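PDB 4A39: metallo-carboxypeptidase from Pseudomonas aeruginosa, which probably acts as a zinc-dependent metallocarboxypeptidase of the M14 family, removing residues from the C-terminal end of peptide or protein substrates. Local coordinates for residues F189-G192 with L193-L197; E253-F256 with V257-M261; R298-Q301 with R302-E306; G366-S369 with K370-G373. All coordinates share one frame; numbering follows the deposited sequence.

Contact 1: residues F189-G192 with L193-L197; sequences FMEG and LIERL
Phe189 and Leu193 meet one turn apart on the buried side of helix 185-196. Both side chains leave the backbone with CG anti to N (chi1 173° and -171°), which sends them down the same flank of the helix, where CD1 of Leu193 approaches CE1 of the Phe189 ring obliquely at 4.0 Å. This is the tight part of the contact. The ring packs against Leu372 and Val376 of helix 366-383, and Leu193 reaches both Leu377 of that helix and Leu216 of strand 212-217. Beneath the side chains the backbone keeps alpha-helical spacing, with Leu193 N donating to Phe189 O at 3.1 Å and Arg196 N reaching Gly192 O at 3.2 Å.

The polar flank opens toward solvent at Glu195, which is partly exposed, while Glu191 is buried and well held. The two run side by side in the same direction, and their OE2 atoms come within 3.7 Å of each other, two like charges with carboxylate planes 34° apart. Lys370 bridges the pair, with salt bridges to Glu191 OE2 and Glu195 OE1, so its ammonium group probably offsets their repulsion. Glu191 OE1 is taken up by Arg130 and Tyr126. Gly192, with no side chain, lies close to helix 366-383. Apolar on one flank and acidic on the other, this is i/i+4 side-chain pairing on an amphipathic alpha-helix packed on the central mixed sheet of the carboxypeptidase alpha/beta fold.

Contact 2: residues E253-F256 with V257-M261; sequences EVWF and VQQEM
Gln259 lies alongside Trp255, one turn further along helix 252-264, and can be followed outward atom by atom. Its CB sits 3.6 Å from Trp255 O and at a similar distance from Phe256 O. CG stands anti to the carbonyl carbon, beside the backbone N, and lies 3.2 Å from Trp255 O. The same carbon meets the indole off-centre: it is 4.2 Å from the centroid of the five-membered ring of Trp255, 30° off the ring normal, a CH-pi contact. A bend at chi2 (-64°) then brings OE1 above the CE2-CZ2 side of the indole, 3.5 Å from CZ2 of Trp255. This oxygen stands over one face, offset toward the rim, with the amide plane turned 59° from the ring.

On another flank the Phe256 ring crosses Glu260, whose CG lies 3.7 Å from Phe256 CE1. Beneath these two pairs Gln259 N donates to Trp255 O and Glu260 N to Phe256 O, each at 3.2 Å. Gln258, whose backbone N donates to Val254 O, lies beside Val254 with its NE2 3.6 Å from CG1, and that amide nitrogen donates to Trp243 O.

Trp255 stays exposed, while the other flanks meet the fold: Phe256 packs on Ile158 and Leu160 of strand 157-163, Val257 on Trp174 of strand 171-177, and Gln258 on Phe335 of helix 332-340.

Contact 3: residues R298-Q301 with R302-E306; sequences RLEQ and RFREE
Arg298 and Arg302 lie side by side on helix 294-308, an alpha-helix flanking the mixed sheet of the carboxypeptidase fold, with their guanidinium planes only 9° apart. The nearly parallel groups do not stack; what Arg298 NH1 meets, at 4.1 Å, is the aliphatic CG of Arg302.

Arg302 is well supplied with partners, whereas Arg298 NH1 has a long, weak ion pair with Glu386. Bends at chi2 (-78°) and chi3 curl Arg302 round to Glu306, where NH1 donates to OE2 at 2.9 Å, the oxygen lying in the guanidinium plane and being met on its anti side. NH2 adds a weak bond to the same oxygen, and NE forms a salt bridge with Glu386. Glu306 OE1 is taken by Arg310, so both carboxylate oxygens are engaged by arginines.

On the sheet-facing side Glu300 is buried, yet its oxygens are satisfied: OE1 by the Tyr292 hydroxyl and OE2 by the backbone N of Cys286. Arg304, one turn later, turns its NH2 to Ala283 O. Glu300 OE1 and Arg304 NH1 remain 4.3 Å apart, so any attraction is probably one of charge alone, with no N-H directed at the oxygen. Nearby, Phe303 meets the ring of Phe345 and packs on Leu380 and Leu383 of helix 366-383.

Every carbonyl from Arg298 to Gln301 accepts from the amide four residues on. The Arg302 N to Arg298 O bond is 2.8 Å long, while Arg304 N reaches Glu300 O at 3.1 Å with an N-H...O angle of 170°.

Contact 4: residues G366-S369 with K370-G373; sequences GARS and KRLG
Arg371 sets out with CG on the far side from its backbone N (chi1 -157°), and bends at chi2 and chi3 fold the chain back toward Arg368. The preceding turn's Arg368 has CG anti to its carbonyl carbon (chi1 -68°) and bends at chi3. The two long side chains therefore cross, Arg371 NH2 passing 4.1 Å from Arg368 CG with the guanidinium planes 59° apart.

A water bridges the pair: it donates to Arg368 O at 2.8 Å and accepts from Arg371 NE at 2.7 Å. Arg368 O is thus held twice, since Leu372 N also reaches it, at 3.0 Å. Lys370 runs back alongside the first turn, its CG 3.2 Å from Gly366 O, the carbonyl that accepts from Lys370 N at 2.9 Å; its NZ goes on to Glu195. Ser369 OG bonds to Ser365 O, and the Leu372 side chain packs on Met349.

NH2 of Arg368 bridges to OE1 of Glu312 and NH2 of Arg371 to its OE2, while Arg368 NH1 also bridges to Asp353. These carboxylates probably offset the closeness of two positive groups, whose NE (Arg368) and NH2 (Arg371) are 4.7 Å apart. The chemistry implies that the first two turns of helix 366-383 are tied to their surroundings by several ion pairs as well as by apolar packing.

Contacts 1 and 4 are directly joined, their centres about 8 Å apart: Lys370 NZ lies 2.7 Å from Glu195 OE1. Phe189 CE2 also comes 3.5 Å from Gly373 CA. Contacts 2 and 3 are far from each other, centres about 27 Å and nearest atoms about 15 Å apart. The nearest atoms of contact 3 are about 7 Å from contact 1 and 8 Å from contact 4, and Phe303 packs on later turns of contact 4's helix. All four lie near the active site without supplying a pocket residue: zinc is about 12 Å from the side chains of Phe189 and Val254, the inhibitor about 10 Å from that of Arg304, and the Leu372 side chain about 8 Å from that of Glu348, the predicted proton donor/acceptor.

Contact 1: residues F189-G192 with L193-L197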
loop_
_atom_site.group_PDB
_atom_site.type_symbol
_atom_site.label_atom_id
_atom_site.label_comp_id
_atom_site.label_asym_id
_atom_site.label_seq_id
_atom_site.Cartn_x
_atom_site.Cartn_y
_atom_site.Cartn_z
ATOM N N PHE A 189 -0.440 6.502 0.909
ATOM C CA PHE A 189 -0.354 7.141 -0.408
ATOM C C PHE A 189 -1.707 7.797 -0.719
ATOM O O PHE A 189 -1.771 8.933 -1.195
ATOM C CB PHE A 189 -0.004 6.072 -1.461
ATOM C CG PHE A 189 -0.054 6.549 -2.900
ATOM C CD1 PHE A 189 -1.274 6.692 -3.560
ATOM C CD2 PHE A 189 1.119 6.789 -3.611
ATOM C CE1 PHE A 189 -1.326 7.060 -4.906
ATOM C CE2 PHE A 189 1.081 7.155 -4.960
ATOM C CZ PHE A 189 -0.145 7.289 -5.610
ATOM N N MET A 190 -2.790 7.080 -0.441
ATOM C CA MET A 190 -4.131 7.598 -0.697
ATOM C C MET A 190 -4.447 8.811 0.177
ATOM O O MET A 190 -5.118 9.741 -0.270
ATOM C CB MET A 190 -5.173 6.502 -0.463
ATOM C CG MET A 190 -4.983 5.269 -1.343
ATOM S SD MET A 190 -5.093 5.611 -3.124
ATOM C CE MET A 190 -6.867 5.771 -3.327
ATOM N N GLU A 191 -3.975 8.807 1.422
ATOM C CA GLU A 191 -4.221 9.942 2.313
ATOM C C GLU A 191 -3.575 11.212 1.751
ATOM O O GLU A 191 -4.156 12.293 1.814
ATOM C CB GLU A 191 -3.681 9.665 3.724
ATOM C CG GLU A 191 -3.840 10.851 4.679
ATOM C CD GLU A 191 -3.412 10.539 6.099
ATOM O OE1 GLU A 191 -3.949 9.577 6.687
ATOM O OE2 GLU A 191 -2.543 11.260 6.632
ATOM N N GLY A 192 -2.374 11.077 1.198
ATOM C CA GLY A 192 -1.692 12.228 0.631
ATOM C C GLY A 192 -2.434 12.761 -0.578
ATOM O O GLY A 192 -2.578 13.976 -0.757
ATOM N N LEU A 193 -2.907 11.839 -1.409
ATOM C CA LEU A 193 -3.644 12.185 -2.614
ATOM C C LEU A 193 -4.904 12.968 -2.237
ATOM O O LEU A 193 -5.152 14.064 -2.750
ATOM C CB LEU A 193 -4.002 10.892 -3.364
ATOM C CG LEU A 193 -4.609 10.939 -4.767
ATOM C CD1 LEU A 193 -4.442 9.571 -5.425
ATOM C CD2 LEU A 193 -6.072 11.326 -4.694
ATOM N N ILE A 194 -5.688 12.419 -1.315
ATOM C CA ILE A 194 -6.925 13.067 -0.892
ATOM C C ILE A 194 -6.697 14.396 -0.176
ATOM O O ILE A 194 -7.438 15.354 -0.396
ATOM C CB ILE A 194 -7.769 12.116 -0.000
ATOM C CG1 ILE A 194 -8.494 11.095 -0.879
ATOM C CG2 ILE A 194 -8.797 12.897 0.801
ATOM C CD1 ILE A 194 -7.586 10.171 -1.644
ATOM N N GLU A 195 -5.678 14.472 0.671
ATOM C CA GLU A 195 -5.427 15.715 1.381
ATOM C C GLU A 195 -5.058 16.856 0.441
ATOM O O GLU A 195 -5.328 18.018 0.745
ATOM C CB GLU A 195 -4.332 15.533 2.431
ATOM C CG GLU A 195 -4.689 14.521 3.498
ATOM C CD GLU A 195 -3.851 14.667 4.751
ATOM O OE1 GLU A 195 -2.668 15.056 4.639
ATOM O OE2 GLU A 195 -4.376 14.378 5.846
ATOM N N ARG A 196 -4.444 16.540 -0.696
ATOM C CA ARG A 196 -4.077 17.594 -1.638
ATOM C C ARG A 196 -5.319 18.272 -2.207
ATOM O O ARG A 196 -5.280 19.450 -2.573
ATOM C CB ARG A 196 -3.225 17.050 -2.790
ATOM C CG ARG A 196 -2.949 18.119 -3.841
ATOM C CD ARG A 196 -1.908 17.729 -4.871
ATOM N NE ARG A 196 -1.750 18.803 -5.849
ATOM C CZ ARG A 196 -0.884 18.793 -6.856
ATOM N NH1 ARG A 196 -0.071 17.760 -7.035
ATOM N NH2 ARG A 196 -0.829 19.826 -7.687
ATOM N N LEU A 197 -6.418 17.529 -2.277
ATOM C CA LEU A 197 -7.679 18.056 -2.801
ATOM C C LEU A 197 -8.249 19.193 -1.952
ATOM O O LEU A 197 -9.101 19.956 -2.414
ATOM C CB LEU A 197 -8.714 16.932 -2.907
ATOM C CG LEU A 197 -8.701 16.063 -4.167
ATOM C CD1 LEU A 197 -9.191 16.883 -5.350
ATOM C CD2 LEU A 197 -7.311 15.525 -4.418
#

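Contact 2: residues E253-F256 with V257-M261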
loop_
_atom_site.group_PDB
_atom_site.type_symbol
_atom_site.label_atom_id
_atom_site.label_comp_id
_atom_site.label_asym_id
_atom_site.label_seq_id
_atom_site.Cartn_x
_atom_site.Cartn_y
_atom_site.Cartn_z
ATOM N N GLU A 253 -14.583 -7.916 -2.583
ATOM C CA GLU A 253 -13.883 -6.644 -2.691
ATOM C C GLU A 253 -13.547 -6.336 -4.151
ATOM O O GLU A 253 -13.717 -5.210 -4.616
ATOM C CB GLU A 253 -12.602 -6.687 -1.854
ATOM C CG GLU A 253 -12.846 -6.910 -0.363
ATOM C CD GLU A 253 -12.856 -8.378 0.056
ATOM O OE1 GLU A 253 -12.817 -9.280 -0.814
ATOM O OE2 GLU A 253 -12.905 -8.630 1.277
ATOM N N VAL A 254 -13.073 -7.346 -4.871
ATOM C CA VAL A 254 -12.713 -7.179 -6.275
ATOM C C VAL A 254 -13.957 -7.199 -7.164
ATOM O O VAL A 254 -14.046 -6.450 -8.140
ATOM C CB VAL A 254 -11.721 -8.283 -6.713
ATOM C CG1 VAL A 254 -11.546 -8.275 -8.226
ATOM C CG2 VAL A 254 -10.374 -8.044 -6.032
ATOM N N TRP A 255 -14.918 -8.049 -6.818
ATOM C CA TRP A 255 -16.164 -8.148 -7.576
ATOM C C TRP A 255 -16.846 -6.780 -7.623
ATOM O O TRP A 255 -17.373 -6.361 -8.661
ATOM C CB TRP A 255 -17.085 -9.184 -6.919
ATOM C CG TRP A 255 -18.415 -9.333 -7.590
ATOM C CD1 TRP A 255 -19.538 -8.587 -7.367
ATOM C CD2 TRP A 255 -18.751 -10.268 -8.618
ATOM N NE1 TRP A 255 -20.554 -9.003 -8.195
ATOM C CE2 TRP A 255 -20.098 -10.034 -8.974
ATOM C CE3 TRP A 255 -18.044 -11.284 -9.274
ATOM C CZ2 TRP A 255 -20.753 -10.778 -9.960
ATOM C CZ3 TRP A 255 -18.696 -12.025 -10.255
ATOM C CH2 TRP A 255 -20.037 -11.767 -10.589
ATOM N N PHE A 256 -16.824 -6.092 -6.488
ATOM C CA PHE A 256 -17.413 -4.764 -6.349
ATOM C C PHE A 256 -16.780 -3.765 -7.308
ATOM O O PHE A 256 -17.474 -3.107 -8.084
ATOM C CB PHE A 256 -17.235 -4.271 -4.907
ATOM C CG PHE A 256 -17.462 -2.792 -4.730
ATOM C CD1 PHE A 256 -18.692 -2.216 -5.032
ATOM C CD2 PHE A 256 -16.444 -1.977 -4.243
ATOM C CE1 PHE A 256 -18.906 -0.845 -4.851
ATOM C CE2 PHE A 256 -16.647 -0.612 -4.059
ATOM C CZ PHE A 256 -17.882 -0.046 -4.363
ATOM N N VAL A 257 -15.459 -3.649 -7.256
ATOM C CA VAL A 257 -14.765 -2.698 -8.116
ATOM C C VAL A 257 -14.982 -2.966 -9.598
ATOM O O VAL A 257 -15.216 -2.031 -10.365
ATOM C CB VAL A 257 -13.254 -2.668 -7.808
ATOM C CG1 VAL A 257 -12.544 -1.698 -8.746
ATOM C CG2 VAL A 257 -13.043 -2.244 -6.360
ATOM N N GLN A 258 -14.918 -4.230 -10.007
ATOM C CA GLN A 258 -15.124 -4.558 -11.414
ATOM C C GLN A 258 -16.518 -4.169 -11.903
ATOM O O GLN A 258 -16.681 -3.754 -13.048
ATOM C CB GLN A 258 -14.867 -6.047 -11.668
ATOM C CG GLN A 258 -13.379 -6.392 -11.731
ATOM C CD GLN A 258 -13.104 -7.786 -12.271
ATOM O OE1 GLN A 258 -13.855 -8.305 -13.100
ATOM N NE2 GLN A 258 -12.006 -8.389 -11.822
ATOM N N GLN A 259 -17.523 -4.292 -11.042
ATOM C CA GLN A 259 -18.879 -3.925 -11.441
ATOM C C GLN A 259 -18.981 -2.420 -11.666
ATOM O O GLN A 259 -19.630 -1.961 -12.612
ATOM C CB GLN A 259 -19.889 -4.361 -10.375
ATOM C CG GLN A 259 -20.073 -5.869 -10.281
ATOM C CD GLN A 259 -20.655 -6.470 -11.555
ATOM O OE1 GLN A 259 -20.772 -7.688 -11.680
ATOM N NE2 GLN A 259 -21.027 -5.614 -12.502
ATOM N N GLU A 260 -18.338 -1.652 -10.791
ATOM C CA GLU A 260 -18.359 -0.200 -10.896
ATOM C C GLU A 260 -17.561 0.255 -12.114
ATOM O O GLU A 260 -17.930 1.225 -12.783
ATOM C CB GLU A 260 -17.788 0.436 -9.624
ATOM C CG GLU A 260 -18.645 0.217 -8.379
ATOM C CD GLU A 260 -20.058 0.754 -8.533
ATOM O OE1 GLU A 260 -20.215 1.879 -9.053
ATOM O OE2 GLU A 260 -21.013 0.059 -8.124
ATOM N N MET A 261 -16.466 -0.440 -12.407
ATOM C CA MET A 261 -15.651 -0.079 -13.563
ATOM C C MET A 261 -16.434 -0.315 -14.845
ATOM O O MET A 261 -16.418 0.508 -15.756
ATOM C CB MET A 261 -14.358 -0.898 -13.605
ATOM C CG MET A 261 -13.372 -0.595 -12.490
ATOM S SD MET A 261 -11.838 -1.535 -12.696
ATOM C CE MET A 261 -10.670 -0.469 -11.830
#

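Contact 3: residues R298-Q301 with R302-E306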
loop_
_atom_site.group_PDB
_atom_site.type_symbol
_atom_site.label_atom_id
_atom_site.label_comp_id
_atom_site.label_asym_id
_atom_site.label_seq_id
_atom_site.Cartn_x
_atom_site.Cartn_y
_atom_site.Cartn_z
ATOM N N ARG A 298 4.179 4.099 -25.123
ATOM C CA ARG A 298 4.617 5.486 -25.025
ATOM C C ARG A 298 4.052 6.169 -23.782
ATOM O O ARG A 298 4.754 6.936 -23.121
ATOM C CB ARG A 298 4.191 6.265 -26.271
ATOM C CG ARG A 298 4.651 7.713 -26.270
ATOM C CD ARG A 298 4.300 8.402 -27.579
ATOM N NE ARG A 298 2.862 8.534 -27.788
ATOM C CZ ARG A 298 2.099 9.437 -27.181
ATOM N NH1 ARG A 298 2.637 10.294 -26.322
ATOM N NH2 ARG A 298 0.800 9.487 -27.445
ATOM N N LEU A 299 2.788 5.895 -23.468
ATOM C CA LEU A 299 2.161 6.502 -22.297
ATOM C C LEU A 299 2.866 6.074 -21.022
ATOM O O LEU A 299 3.036 6.883 -20.108
ATOM C CB LEU A 299 0.671 6.139 -22.218
ATOM C CG LEU A 299 -0.265 6.978 -23.100
ATOM C CD1 LEU A 299 -1.691 6.441 -23.011
ATOM C CD2 LEU A 299 -0.226 8.434 -22.656
ATOM N N GLU A 300 3.276 4.808 -20.958
ATOM C CA GLU A 300 3.976 4.311 -19.779
ATOM C C GLU A 300 5.303 5.055 -19.656
ATOM O O GLU A 300 5.695 5.453 -18.563
ATOM C CB GLU A 300 4.207 2.795 -19.875
ATOM C CG GLU A 300 2.916 1.986 -19.926
ATOM C CD GLU A 300 3.140 0.487 -19.818
ATOM O OE1 GLU A 300 4.260 0.029 -20.120
ATOM O OE2 GLU A 300 2.189 -0.239 -19.441
ATOM N N GLN A 301 5.973 5.267 -20.786
ATOM C CA GLN A 301 7.251 5.977 -20.809
ATOM C C GLN A 301 7.027 7.406 -20.313
ATOM O O GLN A 301 7.776 7.911 -19.472
ATOM C CB GLN A 301 7.811 5.998 -22.239
ATOM C CG GLN A 301 9.328 6.067 -22.360
ATOM C CD GLN A 301 9.926 7.331 -21.792
ATOM O OE1 GLN A 301 9.542 8.438 -22.168
ATOM N NE2 GLN A 301 10.887 7.176 -20.888
ATOM N N ARG A 302 5.984 8.051 -20.835
ATOM C CA ARG A 302 5.641 9.419 -20.446
ATOM C C ARG A 302 5.398 9.552 -18.939
ATOM O O ARG A 302 5.915 10.466 -18.293
ATOM C CB ARG A 302 4.391 9.875 -21.203
ATOM C CG ARG A 302 4.608 10.126 -22.687
ATOM C CD ARG A 302 5.286 11.463 -22.919
ATOM N NE ARG A 302 4.462 12.576 -22.458
ATOM C CZ ARG A 302 4.889 13.533 -21.639
ATOM N NH1 ARG A 302 6.139 13.516 -21.186
ATOM N NH2 ARG A 302 4.070 14.510 -21.272
ATOM N N PHE A 303 4.605 8.636 -18.391
ATOM C CA PHE A 303 4.273 8.637 -16.970
ATOM C C PHE A 303 5.511 8.489 -16.087
ATOM O O PHE A 303 5.700 9.246 -15.129
ATOM C CB PHE A 303 3.292 7.497 -16.664
ATOM C CG PHE A 303 2.828 7.459 -15.234
ATOM C CD1 PHE A 303 3.576 6.794 -14.263
ATOM C CD2 PHE A 303 1.646 8.086 -14.854
ATOM C CE1 PHE A 303 3.159 6.755 -12.938
ATOM C CE2 PHE A 303 1.218 8.053 -13.529
ATOM C CZ PHE A 303 1.978 7.384 -12.568
ATOM N N ARG A 304 6.348 7.506 -16.403
ATOM C CA ARG A 304 7.554 7.264 -15.620
ATOM C C ARG A 304 8.520 8.447 -15.648
ATOM O O ARG A 304 9.088 8.818 -14.623
ATOM C CB ARG A 304 8.277 6.009 -16.124
ATOM C CG ARG A 304 7.638 4.695 -15.699
ATOM C CD ARG A 304 8.458 3.512 -16.198
ATOM N NE ARG A 304 7.970 2.233 -15.692
ATOM C CZ ARG A 304 7.581 1.225 -16.467
ATOM N NH1 ARG A 304 7.614 1.348 -17.789
ATOM N NH2 ARG A 304 7.154 0.095 -15.919
ATOM N N GLU A 305 8.678 9.040 -16.829
ATOM C CA GLU A 305 9.584 10.178 -17.009
ATOM C C GLU A 305 9.114 11.412 -16.249
ATOM O O GLU A 305 9.902 12.078 -15.567
ATOM C CB GLU A 305 9.717 10.505 -18.500
ATOM C CG GLU A 305 10.943 11.344 -18.841
ATOM C CD GLU A 305 11.199 11.428 -20.335
ATOM O OE1 GLU A 305 10.565 10.665 -21.097
ATOM O OE2 GLU A 305 12.043 12.256 -20.745
ATOM N N GLU A 306 7.829 11.727 -16.363
ATOM C CA GLU A 306 7.278 12.890 -15.685
ATOM C C GLU A 306 7.243 12.703 -14.168
ATOM O O GLU A 306 7.457 13.656 -13.420
ATOM C CB GLU A 306 5.873 13.203 -16.209
ATOM C CG GLU A 306 5.836 13.645 -17.673
ATOM C CD GLU A 306 6.431 15.028 -17.913
ATOM O OE1 GLU A 306 6.907 15.675 -16.954
ATOM O OE2 GLU A 306 6.419 15.473 -19.079
#

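Contact 4: residues G366-S369 with K370-G373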
loop_
_atom_site.group_PDB
_atom_site.type_symbol
_atom_site.label_atom_id
_atom_site.label_comp_id
_atom_site.label_asym_id
_atom_site.label_seq_id
_atom_site.Cartn_x
_atom_site.Cartn_y
_atom_site.Cartn_z
ATOM N N GLY A 366 5.152 6.870 6.124
ATOM C CA GLY A 366 3.806 7.262 5.762
ATOM C C GLY A 366 3.848 8.632 5.109
ATOM O O GLY A 366 3.157 8.877 4.123
ATOM N N ALA A 367 4.672 9.529 5.647
ATOM C CA ALA A 367 4.779 10.882 5.104
ATOM C C ALA A 367 5.302 10.907 3.671
ATOM O O ALA A 367 4.794 11.659 2.832
ATOM C CB ALA A 367 5.670 11.737 6.000
ATOM N N ARG A 368 6.314 10.093 3.383
ATOM C CA ARG A 368 6.863 10.052 2.033
ATOM C C ARG A 368 5.864 9.390 1.080
ATOM O O ARG A 368 5.818 9.720 -0.103
ATOM C CB ARG A 368 8.212 9.326 2.030
ATOM C CG ARG A 368 9.292 10.117 2.771
ATOM C CD ARG A 368 10.562 9.314 2.996
ATOM N NE ARG A 368 11.422 9.255 1.818
ATOM C CZ ARG A 368 12.555 8.564 1.772
ATOM N NH1 ARG A 368 12.949 7.876 2.836
ATOM N NH2 ARG A 368 13.302 8.569 0.671
ATOM N N SER A 369 5.054 8.473 1.602
ATOM C CA SER A 369 4.034 7.803 0.799
ATOM C C SER A 369 2.979 8.840 0.411
ATOM O O SER A 369 2.527 8.887 -0.733
ATOM C CB SER A 369 3.388 6.671 1.602
ATOM O OG SER A 369 4.348 5.680 1.941
ATOM N N LYS A 370 2.595 9.669 1.378
ATOM C CA LYS A 370 1.619 10.731 1.147
ATOM C C LYS A 370 2.131 11.681 0.069
ATOM O O LYS A 370 1.383 12.099 -0.809
ATOM C CB LYS A 370 1.371 11.518 2.442
ATOM C CG LYS A 370 0.593 10.740 3.499
ATOM C CD LYS A 370 0.377 11.542 4.776
ATOM C CE LYS A 370 -0.490 12.764 4.538
ATOM N NZ LYS A 370 -0.819 13.420 5.837
ATOM N N ARG A 371 3.418 12.010 0.137
ATOM C CA ARG A 371 4.021 12.926 -0.829
ATOM C C ARG A 371 4.012 12.332 -2.233
ATOM O O ARG A 371 3.752 13.035 -3.213
ATOM C CB ARG A 371 5.462 13.264 -0.416
ATOM C CG ARG A 371 5.977 14.580 -0.987
ATOM C CD ARG A 371 7.259 14.416 -1.794
ATOM N NE ARG A 371 8.341 13.770 -1.048
ATOM C CZ ARG A 371 8.918 14.267 0.042
ATOM N NH1 ARG A 371 8.522 15.431 0.540
ATOM N NH2 ARG A 371 9.896 13.593 0.639
ATOM N N LEU A 372 4.300 11.037 -2.339
ATOM C CA LEU A 372 4.303 10.390 -3.645
ATOM C C LEU A 372 2.900 10.473 -4.244
ATOM O O LEU A 372 2.739 10.658 -5.454
ATOM C CB LEU A 372 4.744 8.926 -3.528
ATOM C CG LEU A 372 4.843 8.156 -4.851
ATOM C CD1 LEU A 372 5.972 8.715 -5.710
ATOM C CD2 LEU A 372 5.094 6.682 -4.552
ATOM N N GLY A 373 1.884 10.351 -3.394
ATOM C CA GLY A 373 0.516 10.437 -3.877
ATOM C C GLY A 373 0.261 11.801 -4.490
ATOM O O GLY A 373 -0.398 11.928 -5.526
HETATM O O HOH W 1 7.900 11.120 -1.419
#